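PDB 1SBZ: probable UbiX-like flavin prenyltransferase from Escherichia coli, which probably transfers a dimethylallyl group to reduced FMN, making the prenylated flavin cofactor used by phenolic acid decarboxylase C. Local coordinates for residues L33-W38 and R52-L57; A69-G74 and D100-R105; L119-M124 and M144-P149. One frame throughout, in Å; residues are numbered along the deposited sequence.

Interaction 1 of 3, residues L33-W38 and R52-L57; sequences LVMSKW and RDVAAL. With FMN (flavin mononucleotide), chain H.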
loop_
_atom_site.group_PDB
_atom_site.type_symbol
_atom_site.label_atom_id
_atom_site.label_comp_id
_atom_site.label_asym_id
_atom_site.label_seq_id
_atom_site.Cartn_x
_atom_site.Cartn_y
_atom_site.Cartn_z
ATOM N N LEU D 33 38.841 -3.148 3.496
ATOM C CA LEU D 33 38.150 -4.080 4.379
ATOM C C LEU D 33 37.644 -3.400 5.642
ATOM O O LEU D 33 38.330 -2.560 6.223
ATOM C CB LEU D 33 39.075 -5.251 4.746
ATOM C CG LEU D 33 38.663 -6.234 5.853
ATOM C CD1 LEU D 33 37.396 -7.001 5.476
ATOM C CD2 LEU D 33 39.799 -7.194 6.149
ATOM N N VAL D 34 36.425 -3.752 6.048
ATOM C CA VAL D 34 35.910 -3.381 7.366
ATOM C C VAL D 34 35.350 -4.628 8.041
ATOM O O VAL D 34 34.337 -5.174 7.601
ATOM C CB VAL D 34 34.810 -2.289 7.294
ATOM C CG1 VAL D 34 34.565 -1.695 8.668
ATOM C CG2 VAL D 34 35.189 -1.193 6.335
HETATM N N MSE D 35 36.022 -5.086 9.094
HETATM C CA MSE D 35 35.540 -6.224 9.879
HETATM C C MSE D 35 34.815 -5.718 11.122
HETATM O O MSE D 35 35.369 -4.924 11.882
HETATM C CB MSE D 35 36.696 -7.134 10.311
HETATM C CG MSE D 35 37.411 -7.860 9.196
HETATM SE SE MSE D 35 38.995 -8.822 9.865
HETATM C CE MSE D 35 40.087 -7.257 10.324
ATOM N N SER D 36 33.578 -6.172 11.324
ATOM C CA SER D 36 32.826 -5.831 12.530
ATOM C C SER D 36 33.434 -6.553 13.728
ATOM O O SER D 36 34.216 -7.478 13.550
ATOM C CB SER D 36 31.361 -6.236 12.378
ATOM O OG SER D 36 31.221 -7.643 12.422
ATOM N N LYS D 37 33.068 -6.138 14.939
ATOM C CA LYS D 37 33.505 -6.827 16.150
ATOM C C LYS D 37 33.161 -8.321 16.082
ATOM O O LYS D 37 34.002 -9.178 16.362
ATOM C CB LYS D 37 32.887 -6.175 17.393
ATOM C CG LYS D 37 33.418 -6.698 18.732
ATOM C CD LYS D 37 32.428 -7.655 19.399
ATOM C CE LYS D 37 33.012 -8.298 20.669
ATOM N NZ LYS D 37 33.630 -7.297 21.610
ATOM N N TRP D 38 31.935 -8.635 15.680
ATOM C CA TRP D 38 31.512 -10.033 15.659
ATOM C C TRP D 38 32.103 -10.860 14.516
ATOM O O TRP D 38 32.241 -12.073 14.645
ATOM C CB TRP D 38 29.988 -10.159 15.789
ATOM C CG TRP D 38 29.560 -9.834 17.185
ATOM C CD1 TRP D 38 28.972 -8.676 17.620
ATOM C CD2 TRP D 38 29.744 -10.650 18.350
ATOM N NE1 TRP D 38 28.753 -8.734 18.976
ATOM C CE2 TRP D 38 29.226 -9.930 19.453
ATOM C CE3 TRP D 38 30.285 -11.926 18.576
ATOM C CZ2 TRP D 38 29.227 -10.445 20.761
ATOM C CZ3 TRP D 38 30.290 -12.435 19.880
ATOM C CH2 TRP D 38 29.758 -11.694 20.953
ATOM N N ARG D 52 43.935 -10.270 12.257
ATOM C CA ARG D 52 45.092 -9.595 11.671
ATOM C C ARG D 52 45.581 -10.272 10.392
ATOM O O ARG D 52 45.978 -9.591 9.446
ATOM C CB ARG D 52 46.227 -9.456 12.687
ATOM C CG ARG D 52 46.116 -8.211 13.557
ATOM C CD ARG D 52 45.651 -8.448 14.987
ATOM N NE ARG D 52 44.482 -9.327 15.113
ATOM C CZ ARG D 52 44.428 -10.426 15.875
ATOM N NH1 ARG D 52 45.476 -10.801 16.613
ATOM N NH2 ARG D 52 43.313 -11.143 15.907
ATOM N N ASP D 53 45.551 -11.606 10.370
ATOM C CA ASP D 53 45.812 -12.377 9.153
ATOM C C ASP D 53 44.891 -11.951 8.015
ATOM O O ASP D 53 45.329 -11.794 6.876
ATOM C CB ASP D 53 45.597 -13.868 9.405
ATOM C CG ASP D 53 46.731 -14.509 10.173
ATOM O OD1 ASP D 53 47.874 -14.015 10.110
ATOM O OD2 ASP D 53 46.565 -15.535 10.856
ATOM N N VAL D 54 43.608 -11.787 8.335
ATOM C CA VAL D 54 42.606 -11.382 7.344
ATOM C C VAL D 54 42.818 -9.922 6.937
ATOM O O VAL D 54 42.764 -9.592 5.754
ATOM C CB VAL D 54 41.165 -11.629 7.861
ATOM C CG1 VAL D 54 40.123 -11.027 6.916
ATOM C CG2 VAL D 54 40.920 -13.118 8.035
ATOM N N ALA D 55 43.090 -9.060 7.914
ATOM C CA ALA D 55 43.386 -7.658 7.630
ATOM C C ALA D 55 44.528 -7.532 6.613
ATOM O O ALA D 55 44.480 -6.686 5.716
ATOM C CB ALA D 55 43.719 -6.910 8.912
ATOM N N ALA D 56 45.533 -8.401 6.746
ATOM C CA ALA D 56 46.698 -8.404 5.858
ATOM C C ALA D 56 46.384 -8.857 4.423
ATOM O O ALA D 56 47.203 -8.677 3.515
ATOM C CB ALA D 56 47.825 -9.249 6.464
ATOM N N LEU D 57 45.204 -9.441 4.221
ATOM C CA LEU D 57 44.739 -9.816 2.881
ATOM C C LEU D 57 44.275 -8.598 2.081
ATOM O O LEU D 57 44.166 -8.654 0.857
ATOM C CB LEU D 57 43.601 -10.833 2.980
ATOM C CG LEU D 57 43.777 -12.341 2.767
ATOM C CD1 LEU D 57 45.234 -12.817 2.669
ATOM C CD2 LEU D 57 43.015 -13.111 3.833
HETATM N N1 FMN H . 23.557 -13.663 12.869
HETATM C C2 FMN H . 22.894 -13.822 11.674
HETATM O O2 FMN H . 22.118 -12.940 11.326
HETATM N N3 FMN H . 23.103 -14.950 10.905
HETATM C C4 FMN H . 23.995 -15.924 11.338
HETATM O O4 FMN H . 24.365 -16.786 10.534
HETATM C C4A FMN H . 24.673 -15.755 12.559
HETATM N N5 FMN H . 25.573 -16.700 13.026
HETATM C C5A FMN H . 26.236 -16.505 14.234
HETATM C C6 FMN H . 27.147 -17.459 14.699
HETATM C C7 FMN H . 27.822 -17.269 15.914
HETATM C C7M FMN H . 29.044 -18.108 16.187
HETATM C C8 FMN H . 27.579 -16.114 16.668
HETATM C C8M FMN H . 28.456 -15.737 17.838
HETATM C C9 FMN H . 26.671 -15.170 16.201
HETATM C C9A FMN H . 26.000 -15.356 14.986
HETATM N N10 FMN H . 25.091 -14.405 14.529
HETATM C C10 FMN H . 24.437 -14.611 13.325
HETATM C "C1'" FMN H . 24.626 -13.309 15.449
HETATM C "C2'" FMN H . 25.342 -12.007 15.098
HETATM O "O2'" FMN H . 26.738 -12.207 15.174
HETATM C "C3'" FMN H . 24.891 -10.839 15.983
HETATM O "O3'" FMN H . 23.567 -10.464 15.632
HETATM C "C4'" FMN H . 25.824 -9.624 15.917
HETATM O "O4'" FMN H . 25.280 -8.530 16.631
HETATM C "C5'" FMN H . 26.099 -9.163 14.489
HETATM O "O5'" FMN H . 26.773 -7.916 14.509
HETATM P P FMN H . 27.541 -7.435 13.177
HETATM O O1P FMN H . 28.755 -8.326 13.009
HETATM O O2P FMN H . 27.920 -5.999 13.379
HETATM O O3P FMN H . 26.611 -7.579 11.987
#

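Interaction 2 of 3, residues A69-G74 and D100-R105; sequences ATISSG and DGLVGR. With FMN (flavin mononucleotide), chain E.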
loop_
_atom_site.group_PDB
_atom_site.type_symbol
_atom_site.label_atom_id
_atom_site.label_comp_id
_atom_site.label_asym_id
_atom_site.label_seq_id
_atom_site.Cartn_x
_atom_site.Cartn_y
_atom_site.Cartn_z
ATOM N N ALA D 69 36.837 7.543 8.369
ATOM C CA ALA D 69 37.633 6.825 7.368
ATOM C C ALA D 69 37.346 7.332 5.955
ATOM O O ALA D 69 36.292 7.923 5.706
ATOM C CB ALA D 69 37.367 5.321 7.458
ATOM N N THR D 70 38.286 7.103 5.036
ATOM C CA THR D 70 38.133 7.543 3.642
ATOM C C THR D 70 36.807 7.101 3.019
ATOM O O THR D 70 36.097 7.909 2.410
ATOM C CB THR D 70 39.313 7.062 2.769
ATOM O OG1 THR D 70 39.609 5.695 3.068
ATOM C CG2 THR D 70 40.601 7.792 3.145
ATOM N N ILE D 71 36.478 5.822 3.198
ATOM C CA ILE D 71 35.291 5.208 2.582
ATOM C C ILE D 71 33.968 5.685 3.194
ATOM O O ILE D 71 32.890 5.294 2.738
ATOM C CB ILE D 71 35.387 3.663 2.625
ATOM C CG1 ILE D 71 35.554 3.178 4.072
ATOM C CG2 ILE D 71 36.518 3.179 1.732
ATOM C CD1 ILE D 71 35.252 1.716 4.288
ATOM N N SER D 72 34.058 6.523 4.224
ATOM C CA SER D 72 32.888 7.146 4.818
ATOM C C SER D 72 32.486 8.382 4.015
ATOM O O SER D 72 31.409 8.940 4.207
ATOM C CB SER D 72 33.172 7.520 6.268
ATOM O OG SER D 72 32.083 8.219 6.833
ATOM N N SER D 73 33.364 8.800 3.113
ATOM C CA SER D 73 33.122 9.971 2.290
ATOM C C SER D 73 32.678 9.562 0.897
ATOM O O SER D 73 33.281 8.682 0.279
ATOM C CB SER D 73 34.386 10.835 2.212
ATOM O OG SER D 73 34.157 11.988 1.422
ATOM N N GLY D 74 31.626 10.214 0.412
ATOM C CA GLY D 74 31.100 9.977 -0.926
ATOM C C GLY D 74 32.048 10.399 -2.033
ATOM O O GLY D 74 32.141 9.722 -3.061
ATOM N N ASP D 100 25.166 3.521 12.087
ATOM C CA ASP D 100 25.746 3.715 13.423
ATOM C C ASP D 100 27.253 3.434 13.491
ATOM O O ASP D 100 27.949 3.996 14.344
ATOM C CB ASP D 100 25.007 2.844 14.450
ATOM C CG ASP D 100 25.348 3.208 15.900
ATOM O OD1 ASP D 100 25.542 4.415 16.208
ATOM O OD2 ASP D 100 25.431 2.351 16.808
ATOM N N GLY D 101 27.735 2.546 12.624
ATOM C CA GLY D 101 29.167 2.246 12.503
ATOM C C GLY D 101 29.616 2.368 11.056
ATOM O O GLY D 101 28.839 2.799 10.201
ATOM N N LEU D 102 30.857 1.971 10.777
ATOM C CA LEU D 102 31.435 2.126 9.440
ATOM C C LEU D 102 30.918 1.139 8.389
ATOM O O LEU D 102 30.893 1.465 7.212
ATOM C CB LEU D 102 32.977 2.123 9.465
ATOM C CG LEU D 102 33.651 2.404 8.105
ATOM C CD1 LEU D 102 33.232 3.764 7.533
ATOM C CD2 LEU D 102 35.157 2.301 8.183
ATOM N N VAL D 103 30.514 -0.060 8.788
ATOM C CA VAL D 103 29.943 -0.981 7.810
ATOM C C VAL D 103 28.658 -0.344 7.268
ATOM O O VAL D 103 28.455 -0.275 6.055
ATOM C CB VAL D 103 29.696 -2.401 8.388
ATOM C CG1 VAL D 103 28.930 -3.281 7.384
ATOM C CG2 VAL D 103 31.017 -3.061 8.771
ATOM N N GLY D 104 27.838 0.170 8.182
ATOM C CA GLY D 104 26.559 0.795 7.852
ATOM C C GLY D 104 26.696 2.102 7.107
ATOM O O GLY D 104 25.964 2.345 6.134
ATOM N N ARG D 105 27.631 2.940 7.562
ATOM C CA ARG D 105 27.924 4.217 6.914
ATOM C C ARG D 105 28.484 4.048 5.505
ATOM O O ARG D 105 28.000 4.685 4.571
ATOM C CB ARG D 105 28.863 5.077 7.778
ATOM C CG ARG D 105 29.360 6.363 7.100
ATOM C CD ARG D 105 28.274 7.393 6.768
ATOM N NE ARG D 105 28.843 8.572 6.098
ATOM C CZ ARG D 105 28.130 9.543 5.537
ATOM N NH1 ARG D 105 26.800 9.499 5.534
ATOM N NH2 ARG D 105 28.747 10.556 4.957
HETATM N N1 FMN E . 26.494 11.906 7.935
HETATM C C2 FMN E . 25.410 12.452 7.275
HETATM O O2 FMN E . 24.342 11.852 7.300
HETATM N N3 FMN E . 25.529 13.665 6.608
HETATM C C4 FMN E . 26.741 14.328 6.596
HETATM O O4 FMN E . 26.880 15.336 5.900
HETATM C C4A FMN E . 27.840 13.772 7.262
HETATM N N5 FMN E . 29.052 14.427 7.259
HETATM C C5A FMN E . 30.147 13.890 7.918
HETATM C C6 FMN E . 31.361 14.579 7.893
HETATM C C7 FMN E . 32.480 14.078 8.555
HETATM C C7M FMN E . 33.416 15.125 9.098
HETATM C C8 FMN E . 32.374 12.851 9.227
HETATM C C8M FMN E . 33.475 12.387 10.142
HETATM C C9 FMN E . 31.163 12.160 9.247
HETATM C C9A FMN E . 30.039 12.676 8.592
HETATM N N10 FMN E . 28.821 12.002 8.602
HETATM C C10 FMN E . 27.720 12.551 7.937
HETATM C "C1'" FMN E . 28.761 10.600 9.139
HETATM C "C2'" FMN E . 28.118 10.601 10.522
HETATM O "O2'" FMN E . 28.884 11.405 11.394
HETATM C "C3'" FMN E . 27.967 9.182 11.073
HETATM O "O3'" FMN E . 26.943 8.525 10.359
HETATM C "C4'" FMN E . 27.656 9.129 12.574
HETATM O "O4'" FMN E . 27.418 7.788 12.944
HETATM C "C5'" FMN E . 26.438 9.964 12.954
HETATM O "O5'" FMN E . 26.109 9.724 14.298
HETATM P P FMN E . 25.215 10.770 15.112
HETATM O O1P FMN E . 24.859 10.162 16.440
HETATM O O2P FMN E . 23.938 11.103 14.356
HETATM O O3P FMN E . 26.023 12.037 15.286
#

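Interaction 3 of 3, residues L119-M124 and M144-P149; sequences LVPREM and MVPPMP. With FMN (flavin mononucleotide), chain H.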
loop_
_atom_site.group_PDB
_atom_site.type_symbol
_atom_site.label_atom_id
_atom_site.label_comp_id
_atom_site.label_asym_id
_atom_site.label_seq_id
_atom_site.Cartn_x
_atom_site.Cartn_y
_atom_site.Cartn_z
ATOM N N LEU D 119 25.169 -7.808 -1.232
ATOM C CA LEU D 119 25.080 -8.417 0.094
ATOM C C LEU D 119 25.103 -9.925 -0.020
ATOM O O LEU D 119 24.539 -10.489 -0.958
ATOM C CB LEU D 119 23.786 -7.974 0.774
ATOM C CG LEU D 119 23.723 -6.750 1.693
ATOM C CD1 LEU D 119 24.874 -5.748 1.541
ATOM C CD2 LEU D 119 22.351 -6.063 1.600
ATOM N N VAL D 120 25.738 -10.583 0.944
ATOM C CA VAL D 120 25.763 -12.038 1.002
ATOM C C VAL D 120 25.044 -12.415 2.303
ATOM O O VAL D 120 25.682 -12.746 3.305
ATOM C CB VAL D 120 27.236 -12.589 0.932
ATOM C CG1 VAL D 120 27.280 -14.109 1.077
ATOM C CG2 VAL D 120 27.910 -12.161 -0.383
ATOM N N PRO D 121 23.711 -12.329 2.304
ATOM C CA PRO D 121 22.950 -12.516 3.531
ATOM C C PRO D 121 22.975 -13.978 3.942
ATOM O O PRO D 121 22.780 -14.853 3.092
ATOM C CB PRO D 121 21.535 -12.100 3.121
ATOM C CG PRO D 121 21.466 -12.443 1.671
ATOM C CD PRO D 121 22.825 -12.093 1.142
ATOM N N ARG D 122 23.220 -14.242 5.225
ATOM C CA ARG D 122 23.233 -15.613 5.731
ATOM C C ARG D 122 22.489 -15.732 7.059
ATOM O O ARG D 122 22.866 -15.127 8.065
ATOM C CB ARG D 122 24.667 -16.169 5.841
ATOM C CG ARG D 122 24.759 -17.688 6.024
ATOM C CD ARG D 122 24.554 -18.152 7.480
ATOM N NE ARG D 122 24.194 -19.568 7.576
ATOM C CZ ARG D 122 23.466 -20.090 8.556
ATOM N NH1 ARG D 122 23.005 -19.313 9.534
ATOM N NH2 ARG D 122 23.190 -21.393 8.553
ATOM N N GLU D 123 21.419 -16.522 7.018
ATOM C CA GLU D 123 20.594 -16.859 8.165
ATOM C C GLU D 123 19.633 -17.963 7.724
ATOM O O GLU D 123 19.236 -18.008 6.563
ATOM C CB GLU D 123 19.810 -15.637 8.667
ATOM C CG GLU D 123 19.042 -15.852 9.967
ATOM C CD GLU D 123 19.878 -16.498 11.068
ATOM O OE1 GLU D 123 20.191 -17.705 10.971
ATOM O OE2 GLU D 123 20.198 -15.806 12.046
HETATM N N MSE D 124 19.282 -18.854 8.639
HETATM C CA MSE D 124 18.317 -19.926 8.372
HETATM C C MSE D 124 17.652 -20.351 9.686
HETATM O O MSE D 124 18.351 -20.542 10.687
HETATM C CB MSE D 124 19.030 -21.109 7.713
HETATM C CG MSE D 124 18.281 -22.419 7.721
HETATM SE SE MSE D 124 19.437 -23.852 7.067
HETATM C CE MSE D 124 20.476 -24.067 8.728
HETATM N N MSE D 144 21.308 -9.404 -3.886
HETATM C CA MSE D 144 21.163 -10.307 -2.758
HETATM C C MSE D 144 21.725 -11.648 -3.143
HETATM O O MSE D 144 21.093 -12.394 -3.894
HETATM C CB MSE D 144 19.690 -10.447 -2.381
HETATM C CG MSE D 144 19.103 -9.221 -1.707
HETATM SE SE MSE D 144 19.825 -8.874 0.093
HETATM C CE MSE D 144 19.602 -10.439 0.726
ATOM N N VAL D 145 22.915 -11.955 -2.635
ATOM C CA VAL D 145 23.621 -13.174 -3.038
ATOM C C VAL D 145 23.889 -14.088 -1.834
ATOM O O VAL D 145 25.028 -14.210 -1.383
ATOM C CB VAL D 145 24.925 -12.862 -3.833
ATOM C CG1 VAL D 145 25.299 -14.028 -4.726
ATOM C CG2 VAL D 145 24.766 -11.613 -4.703
ATOM N N PRO D 146 22.842 -14.755 -1.334
ATOM C CA PRO D 146 22.987 -15.671 -0.211
ATOM C C PRO D 146 23.866 -16.842 -0.641
ATOM O O PRO D 146 23.836 -17.206 -1.819
ATOM C CB PRO D 146 21.553 -16.145 0.039
ATOM C CG PRO D 146 20.893 -16.035 -1.286
ATOM C CD PRO D 146 21.457 -14.739 -1.841
ATOM N N PRO D 147 24.654 -17.400 0.282
ATOM C CA PRO D 147 25.578 -18.482 -0.040
ATOM C C PRO D 147 24.908 -19.850 -0.208
ATOM O O PRO D 147 25.196 -20.767 0.547
ATOM C CB PRO D 147 26.523 -18.500 1.169
ATOM C CG PRO D 147 25.705 -17.975 2.303
ATOM C CD PRO D 147 24.739 -17.012 1.701
HETATM N N MSE D 148 24.056 -19.988 -1.215
HETATM C CA MSE D 148 23.337 -21.234 -1.486
HETATM C C MSE D 148 24.185 -22.215 -2.307
HETATM O O MSE D 148 24.573 -21.889 -3.424
HETATM C CB MSE D 148 22.073 -20.921 -2.288
HETATM C CG MSE D 148 21.222 -19.812 -1.710
HETATM SE SE MSE D 148 19.611 -20.566 -1.000
HETATM C CE MSE D 148 18.455 -18.913 -0.975
ATOM N N PRO D 149 24.453 -23.409 -1.769
ATOM C CA PRO D 149 25.234 -24.420 -2.482
ATOM C C PRO D 149 24.627 -24.890 -3.800
ATOM O O PRO D 149 23.404 -24.999 -3.927
ATOM C CB PRO D 149 25.321 -25.577 -1.480
ATOM C CG PRO D 149 24.229 -25.358 -0.543
ATOM C CD PRO D 149 24.076 -23.870 -0.419
HETATM N N1 FMN H . 23.557 -13.663 12.869
HETATM C C2 FMN H . 22.894 -13.822 11.674
HETATM O O2 FMN H . 22.118 -12.940 11.326
HETATM N N3 FMN H . 23.103 -14.950 10.905
HETATM C C4 FMN H . 23.995 -15.924 11.338
HETATM O O4 FMN H . 24.365 -16.786 10.534
HETATM C C4A FMN H . 24.673 -15.755 12.559
HETATM N N5 FMN H . 25.573 -16.700 13.026
HETATM C C5A FMN H . 26.236 -16.505 14.234
HETATM C C6 FMN H . 27.147 -17.459 14.699
HETATM C C7 FMN H . 27.822 -17.269 15.914
HETATM C C7M FMN H . 29.044 -18.108 16.187
HETATM C C8 FMN H . 27.579 -16.114 16.668
HETATM C C8M FMN H . 28.456 -15.737 17.838
HETATM C C9 FMN H . 26.671 -15.170 16.201
HETATM C C9A FMN H . 26.000 -15.356 14.986
HETATM N N10 FMN H . 25.091 -14.405 14.529
HETATM C C10 FMN H . 24.437 -14.611 13.325
HETATM C "C1'" FMN H . 24.626 -13.309 15.449
HETATM C "C2'" FMN H . 25.342 -12.007 15.098
HETATM O "O2'" FMN H . 26.738 -12.207 15.174
HETATM C "C3'" FMN H . 24.891 -10.839 15.983
HETATM O "O3'" FMN H . 23.567 -10.464 15.632
HETATM C "C4'" FMN H . 25.824 -9.624 15.917
HETATM O "O4'" FMN H . 25.280 -8.530 16.631
HETATM C "C5'" FMN H . 26.099 -9.163 14.489
HETATM O "O5'" FMN H . 26.773 -7.916 14.509
HETATM P P FMN H . 27.541 -7.435 13.177
HETATM O O1P FMN H . 28.755 -8.326 13.009
HETATM O O2P FMN H . 27.920 -5.999 13.379
HETATM O O3P FMN H . 26.611 -7.579 11.987
#

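Interaction 1 of 3, residues L33-W38 and R52-L57
Met35, modelled as selenomethionine, reaches from the end of strand 30-35 to Val54 and Ala55 of helix 51-55. The contact lies inside a beta-alpha-beta crossover, since the chain runs on from this helix to strand 60-62, the parallel neighbour of strand 30-35 in the alpha/beta sheet. From CB, the chain of Met35 puts CG beside the backbone N (chi1 -66°) and continues extended to SE. The selenium lies 3.9 Å from Val54 CG1, with Val54 CB slightly farther off. A bend at chi3 (-68°) then turns the terminal CE to Ala55, where its distance to Ala55 CB is 3.9 Å. Two residues back, on the same side of the strand, Leu33 offers a single branch. Its CD2 is 3.9 Å from Val54 CG1, so that the CG1 methyl of Val54 is shared by Leu33 and Met35. The same CD2 lies 3.8 Å from the carbonyl O of Val54 and also meets Ala55 CA, so it touches helix backbone as well as side chain. The contact across the two segments is entirely van der Waals. Ile43 of helix 37-46 packs on Met35 and Val54, and Leu20 of helix 13-24 on Leu33 and Val54. Beyond the strand, Ser36 is the N-cap of helix 37-46, its OG capping Ala39 N, and that same OG donates a hydrogen bond of 2.6 Å to O1P of the FMN phosphate.

Interaction 2 of 3, residues A69-G74 and D100-R105
Ser72 and Arg105 form the polar half of a contact between a loop with a short 3-10 turn (70-72) and the start of helix 102-112, whose N-cap is Gly101, in the alpha/beta flavoprotein fold. Arg105 spreads its donors over two oxygens of the serine. The carbonyl O of Ser72 takes weak bonds from both NE and NH2 of Arg105, each 3.2 Å long, and the angle at the NH2 hydrogen, 131°, shows how bent they are. NE also points at Ser72 OG, 3.3 Å away; this third bond is weak too, but straighter at 154°, and OG sits at the guanidinium edge in its plane. The stronger partner of Ser72 OG is Gln67 O, so the hydroxyl can donate to the loop backbone while accepting from Arg105. NH1 of Arg105 makes a salt bridge to Glu123 OE2 of a neighbouring subunit, which leaves each guanidinium nitrogen with an acceptor. Arg105 CG, anti to the backbone N (chi1 173°), lies 3.3 Å from Ser72 OG. One face of the guanidinium is covered by the FMN held by that neighbouring subunit: flavin N1 is 3.4 Å from Arg105 NH1, a contact and not an assigned bond. Backbone donors are met locally, Ser72 N by Ala69 O and Arg105 N by Gly101 O. The apolar half belongs to Leu102, which crosses Ile71 at about a right angle. Its CD2 lies 3.8 Å from Ala69 CB and 3.9 Å from Ile71 CD1, while its other methyl, CD1, is 4.0 Å from Ser72 CB.

Interaction 3 of 3, residues L119-M124 and M144-P149
Arg122 sets its CG anti to the backbone N (chi1 -165°), and there CG packs 3.9 Å from Pro147 CG, the two side chains crossing at about a right angle. A bend at chi2 (-82°) next places CD beside O4 of the FMN. NH1, farther out, donates to O4 over 3.0 Å, and the flavin oxygen sits at the guanidinium edge near its plane. The backbone O of Arg122 accepts from flavin N3 at 2.9 Å, so one residue meets the adjacent N3-H and C4=O4 of the pyrimidine ring, accepting from the one and donating to the other. Its NE and NH2 are engaged by Pro149 O and Met148 O of a neighbouring subunit.

Behind this site, strands 116-121 and 143-144 pair in parallel. Val145 N bonds Leu119 O at 2.8 Å, nearly straight (162° at the hydrogen). The pairing then lapses: Pro121 has no N-H to give Val145 O, which is buried with no hydrogen-bond partner in the model and instead faces Val120 CA at 3.3 Å. Pro121 O is likewise buried without a hydrogen-bond partner; Pro146 CA approaches it at 3.4 Å, as does Pro147 CD more closely. On the Leu119 side of the sheet, the selenium of Met144 lies 4.1 Å from Leu119 CD2. The arrangement is that of a parallel alpha/beta flavoprotein, whose cofactor is met by loops leaving the carboxyl ends of its strands.

Interactions 1 and 2 touch although their centres lie 15 Å apart: Val34, on strand 30-35, packs its CG2 3.6 Å from Ile71 CD1 and also meets Leu102 and Val103. Interaction 3 lies across the chain's centre, about 20 Å from interaction 1 and 23 Å from interaction 2, centre to centre. One FMN still bridges the first and third, its phosphate bound by Ser36 and its pyrimidine edge by Arg122. Interaction 2 serves a different FMN, bound by a neighbouring subunit, whose Glu123 pairs with Arg105. In return, Glu123 of interaction 3 pairs with Arg105 of another subunit, so the flavin site takes residues from at least two subunits.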